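PDB 3EZY: dehydrogenase, which catalyses the NAD(+)-dependent oxidation of myo-inositol to scyllo-inosose, probably as a step in myo-inositol degradation. Local coordinates for the interface of chains A and B. Numbering follows the deposited sequence. Chains: chain A/B, Dehydrogenase.

The interface of chains A and B. Residues chain A 149, 153, 235, 238, 240, 254; chain B 242, 249.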
loop_
_atom_site.group_PDB
_atom_site.type_symbol
_atom_site.label_atom_id
_atom_site.label_comp_id
_atom_site.label_asym_id
_atom_site.label_seq_id
_atom_site.Cartn_x
_atom_site.Cartn_y
_atom_site.Cartn_z
ATOM N N ARG A 149 16.922 -8.719 -7.679
ATOM C CA ARG A 149 17.347 -7.565 -6.902
ATOM C C ARG A 149 17.264 -7.839 -5.403
ATOM O O ARG A 149 16.213 -8.267 -4.910
ATOM C CB ARG A 149 16.445 -6.400 -7.207
ATOM C CG ARG A 149 16.761 -5.178 -6.394
ATOM C CD ARG A 149 15.767 -4.885 -5.274
ATOM N NE ARG A 149 16.129 -3.634 -4.583
ATOM C CZ ARG A 149 15.579 -2.433 -4.841
ATOM N NH1 ARG A 149 14.637 -2.309 -5.799
ATOM N NH2 ARG A 149 15.997 -1.344 -4.159
ATOM N N ARG A 153 20.244 -3.668 4.121
ATOM C CA ARG A 153 20.832 -2.584 4.905
ATOM C C ARG A 153 20.505 -2.817 6.393
ATOM O O ARG A 153 19.368 -3.220 6.740
ATOM C CB ARG A 153 20.287 -1.214 4.439
ATOM C CG ARG A 153 20.186 -1.048 2.936
ATOM C CD ARG A 153 19.651 0.339 2.507
ATOM N NE ARG A 153 19.805 0.497 1.058
ATOM C CZ ARG A 153 18.892 0.988 0.237
ATOM N NH1 ARG A 153 17.708 1.454 0.695
ATOM N NH2 ARG A 153 19.177 1.019 -1.063
ATOM N N TYR A 235 16.246 4.254 9.128
ATOM C CA TYR A 235 14.869 3.841 9.325
ATOM C C TYR A 235 14.713 2.413 9.810
ATOM O O TYR A 235 13.575 1.961 10.004
ATOM C CB TYR A 235 14.009 4.086 8.061
ATOM C CG TYR A 235 14.609 3.528 6.770
ATOM C CD1 TYR A 235 14.249 2.275 6.309
ATOM C CD2 TYR A 235 15.527 4.269 6.017
ATOM C CE1 TYR A 235 14.777 1.744 5.108
ATOM C CE2 TYR A 235 16.089 3.744 4.841
ATOM C CZ TYR A 235 15.696 2.484 4.389
ATOM O OH TYR A 235 16.249 1.982 3.210
ATOM N N ASP A 238 16.411 -2.817 6.247
ATOM C CA ASP A 238 15.811 -2.789 4.933
ATOM C C ASP A 238 16.353 -3.987 4.215
ATOM O O ASP A 238 17.492 -3.951 3.735
ATOM C CB ASP A 238 16.220 -1.533 4.164
ATOM C CG ASP A 238 15.349 -1.297 2.941
ATOM O OD1 ASP A 238 14.718 -2.256 2.447
ATOM O OD2 ASP A 238 15.306 -0.151 2.456
ATOM N N ARG A 240 14.991 -6.272 1.211
ATOM C CA ARG A 240 13.974 -6.587 0.238
ATOM C C ARG A 240 14.514 -7.529 -0.783
ATOM O O ARG A 240 15.689 -7.514 -1.077
ATOM C CB ARG A 240 13.471 -5.316 -0.461
ATOM C CG ARG A 240 12.537 -4.467 0.431
ATOM C CD ARG A 240 12.256 -3.153 -0.227
ATOM N NE ARG A 240 13.365 -2.238 0.008
ATOM C CZ ARG A 240 13.852 -1.374 -0.880
ATOM N NH1 ARG A 240 13.382 -1.353 -2.101
ATOM N NH2 ARG A 240 14.852 -0.548 -0.560
ATOM N N ASN A 254 9.808 -5.292 3.613
ATOM C CA ASN A 254 10.000 -5.225 5.033
ATOM C C ASN A 254 8.718 -5.386 5.850
ATOM O O ASN A 254 7.623 -5.161 5.364
ATOM C CB ASN A 254 10.698 -3.899 5.400
ATOM C CG ASN A 254 12.048 -3.807 4.755
ATOM O OD1 ASN A 254 12.900 -4.634 5.032
ATOM N ND2 ASN A 254 12.203 -2.904 3.780
ATOM N N GLU B 242 14.571 4.887 -6.799
ATOM C CA GLU B 242 14.758 5.005 -5.361
ATOM C C GLU B 242 16.088 5.715 -5.073
ATOM O O GLU B 242 17.084 5.546 -5.797
ATOM C CB GLU B 242 14.730 3.599 -4.701
ATOM C CG GLU B 242 15.212 3.563 -3.238
ATOM C CD GLU B 242 15.463 2.138 -2.720
ATOM O OE1 GLU B 242 14.847 1.177 -3.280
ATOM O OE2 GLU B 242 16.296 2.003 -1.777
ATOM N N ARG B 249 15.090 7.220 2.931
ATOM C CA ARG B 249 14.900 6.643 1.614
ATOM C C ARG B 249 13.725 7.341 0.919
ATOM O O ARG B 249 12.752 7.716 1.570
ATOM C CB ARG B 249 14.617 5.131 1.768
ATOM C CG ARG B 249 14.597 4.358 0.456
ATOM C CD ARG B 249 14.047 2.936 0.645
ATOM N NE ARG B 249 12.581 2.931 0.689
ATOM C CZ ARG B 249 11.837 1.914 1.118
ATOM N NH1 ARG B 249 12.396 0.813 1.600
ATOM N NH2 ARG B 249 10.515 2.013 1.078
HETATM O O HOH W 1 10.270 -1.108 2.545
#
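B:Glu242 pushes its carboxylate among three arginines of chain A: A:Arg149, A:Arg153 and A:Arg240. This is a charged patch of a two-fold, sheet-to-sheet interface between two copies of the dehydrogenase. The structure alone does not show that this pairing is the biological one. A:Arg240 reaches across from chain A and grips the carboxylate end-on with both terminal nitrogens. Its NH1 lies 3.2 Å from B:Glu242 OE1, and its NH2 bonds OE2. A:Arg149 NH2 reaches B:Glu242 OE1 at 2.9 Å, from the opposite face of the carboxylate plane to A:Arg240 NH1. A:Arg153 turns its guanidinium 82° to the carboxylate and puts both terminal nitrogens on OE2. Its NH1 sits nearly on the C-O axis, 2.9 Å from B:Glu242 OE2. An alanine in place of B:Glu242 would probably leave the three guanidinium groups without their shared counter-charge and free A:Arg149 to turn.

B:Arg249 supplies the second link, to A:Asp238. Its chain bends at chi3 (80°), which carries the guanidinium toward A:Asp238. There B:Arg249 NH1 bonds A:Asp238 OD2 at 3.2 Å, from above the carboxylate plane. The same NH1 lies over a face of the A:Arg240 guanidinium, near its rim. Both guanidinium groups share the A:Asp238 carboxylate, whose charge is likely to favour this close approach. Nearer its backbone, B:Arg249 places CB 3.7 Å from A:Tyr235 CE2.

A:Asp238 also positions A:Arg240. A:Arg240 NE bonds A:Asp238 OD1 at 2.8 Å, almost straight (174° at H), while NH2 meets OD2. A:Tyr235 OH donates to the anti lone pair of A:Asp238 OD2 and accepts from A:Arg153 NH1. Water 1 joins the chains, 2.9 Å from A:Asn254 ND2 and hydrogen-bonded to B:Arg249 NH1.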